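Local coordinates for putative phosphoribosyltransferase (Neisseria gonorrhoeae, PDB 5VOG), which binds the alarmone ppGpp (guanosine tetraphosphate) and is probably a type I phosphoribosyltransferase acting in glycosyl transfer, at residues D39-G45 and I61-T67; L102-E106 and V131-H135; L27-I31 and L55-L59. The contacts are given in a common frame with arbitrary orientation. Residue numbers count along the deposited sequence, not the author numbering.

Contact 1: residues D39-G45 and I61-T67; sequences DAMIAIG and IPIYAVT
Two neighbouring extended parallel strands, 40-45 and 63-67, run side by side with their axes 4.4 Å apart and crossing at -29°. They are the strands of a right-handed beta-alpha-beta unit whose helix is 49-59. At the start, Asp39 O lies 3.5 Å from Pro62 CD. Ala40 CB rests 3.9 Å from Tyr64 CD2, at the edge of the tyrosine ring. Met41 pairs with Ile63. Met41 N donates to Pro62 O (2.9 Å), and Tyr64 N to Met41 O (2.8 Å). Chi1 m, chi2 t and chi3 -91° carry Met41 CE to 3.8 Å from Ile63 CG1 and 3.9 Å from Ile61 CG1. Ile42 faces the other way, paired with Tyr64, and its CG2 is 4.0 Å from Val66 CG1. Ala43 pairs with Ala65. Ala43 N donates to Tyr64 O (2.8 Å), and Val66 N to Ala43 O (3.0 Å). Ile44 (m, t) pairs with Val66 and sets CG1 4.0 Å from Val66 CG2. Gly45 N closes the series on Val66 O (2.7 Å), and Gly45, paired with Thr67, also touches the bound ppGpp. Strand 101-105 flanks strand 40-45 on its other edge. Met41 and Ala43 pack on helix 49-59, while Ile42 and Ile44 pack on helix 112-121.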
loop_
_atom_site.group_PDB
_atom_site.type_symbol
_atom_site.label_atom_id
_atom_site.label_comp_id
_atom_site.label_asym_id
_atom_site.label_seq_id
_atom_site.Cartn_x
_atom_site.Cartn_y
_atom_site.Cartn_z
ATOM N N ASP A 39 -3.481 7.803 15.856
ATOM C CA ASP A 39 -4.395 6.682 16.002
ATOM C C ASP A 39 -4.564 5.889 14.720
ATOM O O ASP A 39 -4.950 4.714 14.781
ATOM C CB ASP A 39 -5.757 7.194 16.483
ATOM C CG ASP A 39 -5.659 7.916 17.809
ATOM O OD1 ASP A 39 -5.292 7.259 18.809
ATOM O OD2 ASP A 39 -5.919 9.143 17.855
ATOM N N ALA A 40 -4.260 6.491 13.576
ATOM C CA ALA A 40 -4.371 5.825 12.288
ATOM C C ALA A 40 -3.567 6.619 11.272
ATOM O O ALA A 40 -3.291 7.807 11.470
ATOM C CB ALA A 40 -5.831 5.713 11.839
ATOM N N MET A 41 -3.180 5.939 10.194
ATOM C CA MET A 41 -2.585 6.560 9.018
ATOM C C MET A 41 -3.638 6.678 7.927
ATOM O O MET A 41 -4.564 5.865 7.845
ATOM C CB MET A 41 -1.402 5.739 8.488
ATOM C CG MET A 41 -0.146 5.865 9.326
ATOM S SD MET A 41 1.187 4.813 8.702
ATOM C CE MET A 41 0.916 3.309 9.643
ATOM N N ILE A 42 -3.496 7.702 7.091
ATOM C CA ILE A 42 -4.242 7.801 5.839
ATOM C C ILE A 42 -3.197 7.853 4.733
ATOM O O ILE A 42 -2.549 8.890 4.520
ATOM C CB ILE A 42 -5.171 9.020 5.798
ATOM C CG1 ILE A 42 -6.173 8.959 6.958
ATOM C CG2 ILE A 42 -5.888 9.099 4.448
ATOM C CD1 ILE A 42 -7.006 10.215 7.115
ATOM N N ALA A 43 -3.000 6.725 4.047
ATOM C CA ALA A 43 -2.035 6.653 2.959
ATOM C C ALA A 43 -2.648 7.217 1.688
ATOM O O ALA A 43 -3.791 6.910 1.355
ATOM C CB ALA A 43 -1.607 5.204 2.719
ATOM N N ILE A 44 -1.882 8.028 0.965
ATOM C CA ILE A 44 -2.312 8.529 -0.336
ATOM C C ILE A 44 -1.728 7.601 -1.398
ATOM O O ILE A 44 -0.532 7.656 -1.684
ATOM C CB ILE A 44 -1.872 9.979 -0.567
ATOM C CG1 ILE A 44 -2.348 10.889 0.570
ATOM C CG2 ILE A 44 -2.397 10.474 -1.913
ATOM C CD1 ILE A 44 -1.701 12.288 0.530
ATOM N N GLY A 45 -2.565 6.748 -1.997
ATOM C CA GLY A 45 -2.075 5.890 -3.056
ATOM C C GLY A 45 -1.893 6.650 -4.359
ATOM O O GLY A 45 -2.475 7.714 -4.558
ATOM N N ILE A 61 -0.384 1.234 13.870
ATOM C CA ILE A 61 -1.716 1.828 13.792
ATOM C C ILE A 61 -2.294 1.491 12.421
ATOM O O ILE A 61 -1.532 1.298 11.461
ATOM C CB ILE A 61 -1.678 3.348 14.045
ATOM C CG1 ILE A 61 -0.715 4.047 13.076
ATOM C CG2 ILE A 61 -1.288 3.643 15.489
ATOM C CD1 ILE A 61 -0.614 5.550 13.289
ATOM N N PRO A 62 -3.616 1.394 12.286
ATOM C CA PRO A 62 -4.203 0.961 11.009
ATOM C C PRO A 62 -3.997 1.972 9.892
ATOM O O PRO A 62 -3.929 3.185 10.124
ATOM C CB PRO A 62 -5.695 0.817 11.336
ATOM C CG PRO A 62 -5.906 1.693 12.550
ATOM C CD PRO A 62 -4.633 1.576 13.336
ATOM N N ILE A 63 -3.949 1.457 8.658
ATOM C CA ILE A 63 -3.763 2.272 7.462
ATOM C C ILE A 63 -5.096 2.374 6.733
ATOM O O ILE A 63 -5.569 1.394 6.146
ATOM C CB ILE A 63 -2.701 1.689 6.519
ATOM C CG1 ILE A 63 -1.372 1.453 7.234
ATOM C CG2 ILE A 63 -2.536 2.586 5.291
ATOM C CD1 ILE A 63 -0.481 0.497 6.446
ATOM N N TYR A 64 -5.681 3.563 6.729
ATOM C CA TYR A 64 -6.764 3.895 5.818
ATOM C C TYR A 64 -6.166 4.440 4.522
ATOM O O TYR A 64 -4.990 4.801 4.467
ATOM C CB TYR A 64 -7.716 4.909 6.466
ATOM C CG TYR A 64 -8.484 4.318 7.636
ATOM C CD1 TYR A 64 -9.785 3.855 7.472
ATOM C CD2 TYR A 64 -7.897 4.200 8.900
ATOM C CE1 TYR A 64 -10.488 3.290 8.535
ATOM C CE2 TYR A 64 -8.585 3.647 9.964
ATOM C CZ TYR A 64 -9.879 3.185 9.779
ATOM O OH TYR A 64 -10.560 2.632 10.843
ATOM N N ALA A 65 -6.980 4.491 3.464
ATOM C CA ALA A 65 -6.440 4.842 2.155
ATOM C C ALA A 65 -7.337 5.813 1.400
ATOM O O ALA A 65 -8.565 5.699 1.419
ATOM C CB ALA A 65 -6.224 3.597 1.291
ATOM N N VAL A 66 -6.700 6.774 0.734
ATOM C CA VAL A 66 -7.311 7.575 -0.314
ATOM C C VAL A 66 -6.365 7.485 -1.501
ATOM O O VAL A 66 -5.191 7.146 -1.348
ATOM C CB VAL A 66 -7.531 9.052 0.102
ATOM C CG1 VAL A 66 -8.398 9.137 1.360
ATOM C CG2 VAL A 66 -6.188 9.760 0.315
ATOM N N THR A 67 -6.878 7.771 -2.699
ATOM C CA THR A 67 -5.998 7.858 -3.859
ATOM C C THR A 67 -6.368 9.090 -4.667
ATOM O O THR A 67 -7.549 9.409 -4.837
ATOM C CB THR A 67 -6.051 6.596 -4.755
ATOM O OG1 THR A 67 -5.407 5.505 -4.090
ATOM C CG2 THR A 67 -5.327 6.830 -6.095
#

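Contact 2: residues L102-E106 and V131-H135; sequences LVVDE and VAVLH. With G4P (guanosine-5',3'-tetraphosphate), chain D.
Parallel pairing here continues past a corner in both strands, at Glu106 and Leu134. The pair lies in the central parallel sheet of the phosphoribosyltransferase fold. Strands 102-105 and 131-133 are 4.6 Å apart, with axes crossing at -21°. Val103 pairs with Val131, Val104 with Ala132 and Asp105 with Val133. Ala132 N donates to Val103 O (2.8 Å), and Asp105 N to Ala132 O (3.1 Å). Leu134 N then donates to Asp105 O (3.1 Å). At the corner, His135 N donates to Glu106 O (2.9 Å). Glu106 and Leu134 reach the corner with helix-like backbone angles, -88/-37 and -65/-52. Leu102 (chi1 t, chi2 p) brings CD1 to 3.9 Å from Ala132 CB. On the opposite face, Val103 CB sits 4.2 Å from Val131 CG2. Leu102 and Ala132 pack on helix 17-33, and Val131 and Val133 on strand 151-157. His135 ND1 is hydrogen-bonded to Tyr164. Asp105 OD1 accepts a bond from Glu106 N (2.9 Å). An acidic pair at this strand end is characteristic of type I phosphoribosyltransferases, where it commonly meets the ribose hydroxyls of the substrate. In this structure the ribose belongs to ppGpp: its O2' donates to Glu106 OE2 at 2.6 Å.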
loop_
_atom_site.group_PDB
_atom_site.type_symbol
_atom_site.label_atom_id
_atom_site.label_comp_id
_atom_site.label_asym_id
_atom_site.label_seq_id
_atom_site.Cartn_x
_atom_site.Cartn_y
_atom_site.Cartn_z
ATOM N N LEU A 102 -2.510 10.492 10.638
ATOM C CA LEU A 102 -1.228 10.810 10.011
ATOM C C LEU A 102 -1.341 10.511 8.520
ATOM O O LEU A 102 -1.435 9.345 8.120
ATOM C CB LEU A 102 -0.095 9.993 10.636
ATOM C CG LEU A 102 1.301 10.276 10.085
ATOM C CD1 LEU A 102 1.741 11.691 10.482
ATOM C CD2 LEU A 102 2.305 9.227 10.556
ATOM N N VAL A 103 -1.316 11.557 7.700
ATOM C CA VAL A 103 -1.343 11.408 6.248
ATOM C C VAL A 103 0.054 11.011 5.786
ATOM O O VAL A 103 1.040 11.612 6.216
ATOM C CB VAL A 103 -1.804 12.724 5.596
ATOM C CG1 VAL A 103 -1.803 12.633 4.081
ATOM C CG2 VAL A 103 -3.190 13.132 6.131
ATOM N N VAL A 104 0.155 9.997 4.917
ATOM C CA VAL A 104 1.446 9.439 4.504
ATOM C C VAL A 104 1.564 9.478 2.982
ATOM O O VAL A 104 0.652 9.038 2.274
ATOM C CB VAL A 104 1.636 7.996 5.017
ATOM C CG1 VAL A 104 2.960 7.417 4.509
ATOM C CG2 VAL A 104 1.539 7.933 6.537
ATOM N N ASP A 105 2.693 9.979 2.474
ATOM C CA ASP A 105 2.960 9.927 1.040
ATOM C C ASP A 105 4.449 9.696 0.819
ATOM O O ASP A 105 5.246 9.770 1.757
ATOM C CB ASP A 105 2.470 11.194 0.328
ATOM C CG ASP A 105 1.909 10.910 -1.052
ATOM O OD1 ASP A 105 2.304 9.896 -1.661
ATOM O OD2 ASP A 105 1.077 11.707 -1.539
ATOM N N GLU A 106 4.834 9.381 -0.428
ATOM C CA GLU A 106 6.246 9.045 -0.643
ATOM C C GLU A 106 7.121 10.265 -0.931
ATOM O O GLU A 106 8.265 10.305 -0.467
ATOM C CB GLU A 106 6.412 7.984 -1.752
ATOM C CG GLU A 106 6.729 8.466 -3.174
ATOM C CD GLU A 106 5.506 8.982 -3.925
ATOM O OE1 GLU A 106 4.647 9.630 -3.303
ATOM O OE2 GLU A 106 5.404 8.740 -5.146
ATOM N N VAL A 131 1.205 15.142 8.789
ATOM C CA VAL A 131 1.640 14.594 7.510
ATOM C C VAL A 131 3.075 14.099 7.630
ATOM O O VAL A 131 3.923 14.731 8.273
ATOM C CB VAL A 131 1.477 15.616 6.359
ATOM C CG1 VAL A 131 2.406 16.788 6.528
ATOM C CG2 VAL A 131 1.689 14.945 5.006
ATOM N N ALA A 132 3.324 12.930 7.042
ATOM C CA ALA A 132 4.633 12.293 7.024
ATOM C C ALA A 132 4.948 11.891 5.592
ATOM O O ALA A 132 4.151 11.194 4.955
ATOM C CB ALA A 132 4.658 11.056 7.929
ATOM N N VAL A 133 6.091 12.332 5.075
ATOM C CA VAL A 133 6.514 11.975 3.727
ATOM C C VAL A 133 7.886 11.327 3.797
ATOM O O VAL A 133 8.718 11.680 4.638
ATOM C CB VAL A 133 6.533 13.181 2.764
ATOM C CG1 VAL A 133 5.132 13.628 2.457
ATOM C CG2 VAL A 133 7.345 14.334 3.350
ATOM N N LEU A 134 8.109 10.351 2.920
ATOM C CA LEU A 134 9.395 9.667 2.888
ATOM C C LEU A 134 10.514 10.619 2.474
ATOM O O LEU A 134 11.532 10.743 3.173
ATOM C CB LEU A 134 9.301 8.468 1.940
ATOM C CG LEU A 134 10.584 7.772 1.474
ATOM C CD1 LEU A 134 11.343 7.154 2.637
ATOM C CD2 LEU A 134 10.227 6.699 0.446
ATOM N N HIS A 135 10.332 11.318 1.353
ATOM C CA HIS A 135 11.346 12.188 0.770
ATOM C C HIS A 135 10.796 13.590 0.593
ATOM O O HIS A 135 9.741 13.772 -0.027
ATOM C CB HIS A 135 11.793 11.655 -0.587
ATOM C CG HIS A 135 12.499 10.346 -0.507
ATOM N ND1 HIS A 135 12.228 9.303 -1.367
ATOM C CD2 HIS A 135 13.485 9.920 0.315
ATOM C CE1 HIS A 135 13.016 8.285 -1.069
ATOM N NE2 HIS A 135 13.792 8.636 -0.057
HETATM P PB G4P D . 3.200 16.278 -3.443
HETATM O O1B G4P D . 1.988 17.041 -3.248
HETATM O O2B G4P D . 4.505 17.105 -3.442
HETATM O O3B G4P D . 3.305 15.125 -2.395
HETATM O O3A G4P D . 3.146 15.467 -4.815
HETATM P PA G4P D . 2.936 15.962 -6.310
HETATM O O1A G4P D . 1.532 16.357 -6.554
HETATM O O2A G4P D . 3.953 17.027 -6.636
HETATM O "O5'" G4P D . 3.366 14.630 -7.110
HETATM C "C5'" G4P D . 2.876 14.325 -8.430
HETATM C "C4'" G4P D . 3.496 13.025 -8.869
HETATM O "O4'" G4P D . 4.896 13.211 -9.138
HETATM C "C3'" G4P D . 3.405 11.895 -7.838
HETATM O "O3'" G4P D . 2.707 10.781 -8.436
HETATM C "C2'" G4P D . 4.854 11.521 -7.513
HETATM O "O2'" G4P D . 5.059 10.122 -7.320
HETATM C "C1'" G4P D . 5.583 12.042 -8.750
HETATM N N9 G4P D . 6.967 12.418 -8.456
HETATM C C8 G4P D . 7.416 13.642 -8.038
HETATM N N7 G4P D . 8.713 13.674 -7.840
HETATM C C5 G4P D . 9.139 12.390 -8.146
HETATM C C6 G4P D . 10.443 11.801 -8.140
HETATM O O6 G4P D . 11.511 12.343 -7.842
HETATM N N1 G4P D . 10.419 10.479 -8.537
HETATM C C2 G4P D . 9.295 9.783 -8.897
HETATM N N2 G4P D . 9.462 8.512 -9.274
HETATM N N3 G4P D . 8.076 10.317 -8.907
HETATM C C4 G4P D . 8.070 11.609 -8.527
HETATM P PC G4P D . 1.130 10.684 -8.476
HETATM O O1C G4P D . 0.575 11.479 -9.606
HETATM O O2C G4P D . 0.676 11.122 -7.109
HETATM O O3C G4P D . 0.829 9.128 -8.640
HETATM P PD G4P D . 1.051 7.848 -7.716
HETATM O O1D G4P D . 1.288 8.368 -6.336
HETATM O O2D G4P D . -0.256 7.030 -7.832
HETATM O O3D G4P D . 2.209 7.104 -8.329
#

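Contact 3: residues L27-I31 and L55-L59; sequences LAEKI and LRCFL. With G4P (guanosine-5',3'-tetraphosphate), chain B.
Helices 17-33 and 49-59 pack against each other through their segments 27-31 and 55-59. The segment axes come within 9.7 Å and cross at -42°, with both helices running in broadly the same direction. Ala28 and Phe58 have the nearest CA atoms, 6.2 Å apart. The small CB of Ala28 points at the other helix and touches three residues: Phe58 CB at 3.4 Å, Leu55 CD1 at 3.7 Å and Leu59 CD2 at 4.0 Å.

Ile31, one turn on, adopts m, t. This sends CD1 to 4.3 Å from both Leu55 CD2 and Leu59 CD1. Leu55 starts sideways from its CA, but chi1 t and chi2 p bring its methyls to Ala28 and Ile31. Leu59 (m, t) has its CA-to-CB bond toward helix 17-33. Phe58 meets Ala28 through its CB, while chi1 m and chi2 -79° lead the ring away; the side chain also touches Lys25 of helix 17-33. Within the second helix, Leu59 N bonds to Leu55 O at 2.8 Å.

Leu55, Ile31 and Leu59 also lie on Leu102 of strand 101-105, so the helix pair packs on the sheet there. Arg56 leaves from another side of its helix. Extended chi1 and chi2 (both t) and chi3 p present NH1 to O2D (2.9 Å) and NH2 to O3D (2.8 Å) of a ppGpp also hydrogen-bonded by Glu106 and Tyr70 of the second subunit. The chemistry is thus divided: between the helices the contact is wholly apolar, with no hydrogen bond, whereas Arg56 supplies positive charge to a terminal phosphate in a pocket completed across the dimer.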
loop_
_atom_site.group_PDB
_atom_site.type_symbol
_atom_site.label_atom_id
_atom_site.label_comp_id
_atom_site.label_asym_id
_atom_site.label_seq_id
_atom_site.Cartn_x
_atom_site.Cartn_y
_atom_site.Cartn_z
ATOM N N LEU A 27 12.072 7.913 10.340
ATOM C CA LEU A 27 10.898 8.780 10.304
ATOM C C LEU A 27 9.946 8.461 11.449
ATOM O O LEU A 27 9.420 9.369 12.105
ATOM C CB LEU A 27 10.194 8.632 8.952
ATOM C CG LEU A 27 8.866 9.356 8.717
ATOM C CD1 LEU A 27 9.012 10.868 8.914
ATOM C CD2 LEU A 27 8.368 9.049 7.320
ATOM N N ALA A 28 9.716 7.173 11.711
ATOM C CA ALA A 28 8.875 6.794 12.844
ATOM C C ALA A 28 9.420 7.351 14.150
ATOM O O ALA A 28 8.651 7.761 15.026
ATOM C CB ALA A 28 8.753 5.273 12.923
ATOM N N GLU A 29 10.747 7.370 14.300
ATOM C CA GLU A 29 11.342 7.904 15.522
ATOM C C GLU A 29 11.128 9.408 15.628
ATOM O O GLU A 29 10.870 9.928 16.721
ATOM C CB GLU A 29 12.832 7.563 15.578
ATOM C CG GLU A 29 13.560 8.105 16.806
ATOM C CD GLU A 29 13.218 7.355 18.084
ATOM O OE1 GLU A 29 12.406 6.406 18.033
ATOM O OE2 GLU A 29 13.775 7.714 19.145
ATOM N N LYS A 30 11.225 10.127 14.503
ATOM C CA LYS A 30 10.934 11.561 14.518
ATOM C C LYS A 30 9.502 11.824 14.965
ATOM O O LYS A 30 9.241 12.748 15.749
ATOM C CB LYS A 30 11.142 12.169 13.131
ATOM C CG LYS A 30 12.551 12.149 12.583
ATOM C CD LYS A 30 12.599 12.871 11.227
ATOM C CE LYS A 30 13.977 12.767 10.585
ATOM N NZ LYS A 30 14.101 13.574 9.334
ATOM N N ILE A 31 8.560 11.032 14.452
ATOM C CA ILE A 31 7.155 11.189 14.815
ATOM C C ILE A 31 6.961 10.917 16.300
ATOM O O ILE A 31 6.340 11.709 17.021
ATOM C CB ILE A 31 6.287 10.258 13.947
ATOM C CG1 ILE A 31 6.354 10.703 12.482
ATOM C CG2 ILE A 31 4.848 10.235 14.459
ATOM C CD1 ILE A 31 5.912 9.637 11.470
ATOM N N LEU A 55 5.828 2.038 7.553
ATOM C CA LEU A 55 5.656 2.785 8.790
ATOM C C LEU A 55 4.839 2.003 9.815
ATOM O O LEU A 55 5.047 2.160 11.020
ATOM C CB LEU A 55 5.010 4.128 8.472
ATOM C CG LEU A 55 5.078 5.228 9.517
ATOM C CD1 LEU A 55 6.510 5.487 10.002
ATOM C CD2 LEU A 55 4.457 6.492 8.936
ATOM N N ARG A 56 3.907 1.151 9.359
ATOM C CA ARG A 56 3.096 0.393 10.310
ATOM C C ARG A 56 3.946 -0.550 11.146
ATOM O O ARG A 56 3.584 -0.867 12.285
ATOM C CB ARG A 56 1.999 -0.395 9.588
ATOM C CG ARG A 56 0.805 -0.695 10.471
ATOM C CD ARG A 56 -0.231 -1.553 9.756
ATOM N NE ARG A 56 0.096 -2.972 9.851
ATOM C CZ ARG A 56 -0.668 -3.956 9.382
ATOM N NH1 ARG A 56 -1.795 -3.686 8.739
ATOM N NH2 ARG A 56 -0.288 -5.216 9.539
ATOM N N CYS A 57 5.076 -1.005 10.599
ATOM C CA CYS A 57 5.994 -1.841 11.363
ATOM C C CYS A 57 6.410 -1.156 12.655
ATOM O O CYS A 57 6.563 -1.806 13.698
ATOM C CB CYS A 57 7.223 -2.152 10.512
ATOM S SG CYS A 57 8.424 -3.214 11.295
ATOM N N PHE A 58 6.577 0.164 12.604
ATOM C CA PHE A 58 7.098 0.930 13.721
ATOM C C PHE A 58 6.031 1.692 14.491
ATOM O O PHE A 58 6.209 1.922 15.687
ATOM C CB PHE A 58 8.166 1.898 13.209
ATOM C CG PHE A 58 9.272 1.206 12.469
ATOM C CD1 PHE A 58 10.282 0.556 13.164
ATOM C CD2 PHE A 58 9.290 1.174 11.082
ATOM C CE1 PHE A 58 11.289 -0.111 12.488
ATOM C CE2 PHE A 58 10.291 0.507 10.402
ATOM C CZ PHE A 58 11.296 -0.130 11.105
ATOM N N LEU A 59 4.920 2.065 13.857
ATOM C CA LEU A 59 3.880 2.824 14.547
ATOM C C LEU A 59 2.701 1.976 15.004
ATOM O O LEU A 59 2.010 2.366 15.952
ATOM C CB LEU A 59 3.366 3.961 13.662
ATOM C CG LEU A 59 4.370 5.050 13.280
ATOM C CD1 LEU A 59 3.639 6.153 12.533
ATOM C CD2 LEU A 59 5.087 5.619 14.507
HETATM P PB G4P B . -6.414 -15.267 3.580
HETATM O O1B G4P B . -7.856 -15.196 3.497
HETATM O O2B G4P B . -5.820 -16.691 3.497
HETATM O O3B G4P B . -5.751 -14.356 2.498
HETATM O O3A G4P B . -5.889 -14.605 4.931
HETATM P PA G4P B . -6.227 -14.928 6.450
HETATM O O1A G4P B . -7.581 -14.455 6.811
HETATM O O2A G4P B . -5.979 -16.390 6.721
HETATM O "O5'" G4P B . -5.053 -14.100 7.181
HETATM C "C5'" G4P B . -5.177 -13.601 8.527
HETATM C "C4'" G4P B . -3.894 -12.899 8.885
HETATM O "O4'" G4P B . -2.835 -13.859 9.049
HETATM C "C3'" G4P B . -3.403 -11.895 7.837
HETATM O "O3'" G4P B . -3.291 -10.598 8.460
HETATM C "C2'" G4P B . -2.030 -12.408 7.392
HETATM O "O2'" G4P B . -1.079 -11.373 7.150
HETATM C "C1'" G4P B . -1.636 -13.282 8.580
HETATM N N9 G4P B . -0.743 -14.374 8.190
HETATM C C8 G4P B . -1.108 -15.625 7.768
HETATM N N7 G4P B . -0.081 -16.387 7.471
HETATM C C5 G4P B . 1.024 -15.584 7.712
HETATM C C6 G4P B . 2.425 -15.845 7.590
HETATM O O6 G4P B . 2.966 -16.893 7.223
HETATM N N1 G4P B . 3.192 -14.756 7.955
HETATM C C2 G4P B . 2.699 -13.552 8.384
HETATM N N2 G4P B . 3.590 -12.614 8.717
HETATM N N3 G4P B . 1.399 -13.294 8.502
HETATM C C4 G4P B . 0.627 -14.342 8.155
HETATM P PC G4P B . -4.521 -9.618 8.619
HETATM O O1C G4P B . -5.341 -9.981 9.808
HETATM O O2C G4P B . -5.248 -9.685 7.303
HETATM O O3C G4P B . -3.866 -8.173 8.769
HETATM P PD G4P B . -3.024 -7.227 7.799
HETATM O O1D G4P B . -3.235 -7.756 6.418
HETATM O O2D G4P B . -3.616 -5.813 7.996
HETATM O O3D G4P B . -1.606 -7.293 8.303
#

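In the fold
Contact 3 opens first along the chain, and its segments alternate with those of contact 1; contact 2 follows both. Contacts 1 and 2 share one sheet, their centres about 10 Å apart, because strands 40-45 and 101-105 are neighbours in it. Ile42 N lies 2.8 Å from Leu102 O, a probable hydrogen bond. Contact 3 lies on one face of this sheet, its centre about 14 Å from that of contact 1 and 11 Å from that of contact 2. Leu102 CD2 meets Ile31 CD1 at 3.7 Å. Gly45 and Glu106 reach a ppGpp site in their own subunit, while Arg56 reaches the site of the second subunit, tying ligand binding to the dimer.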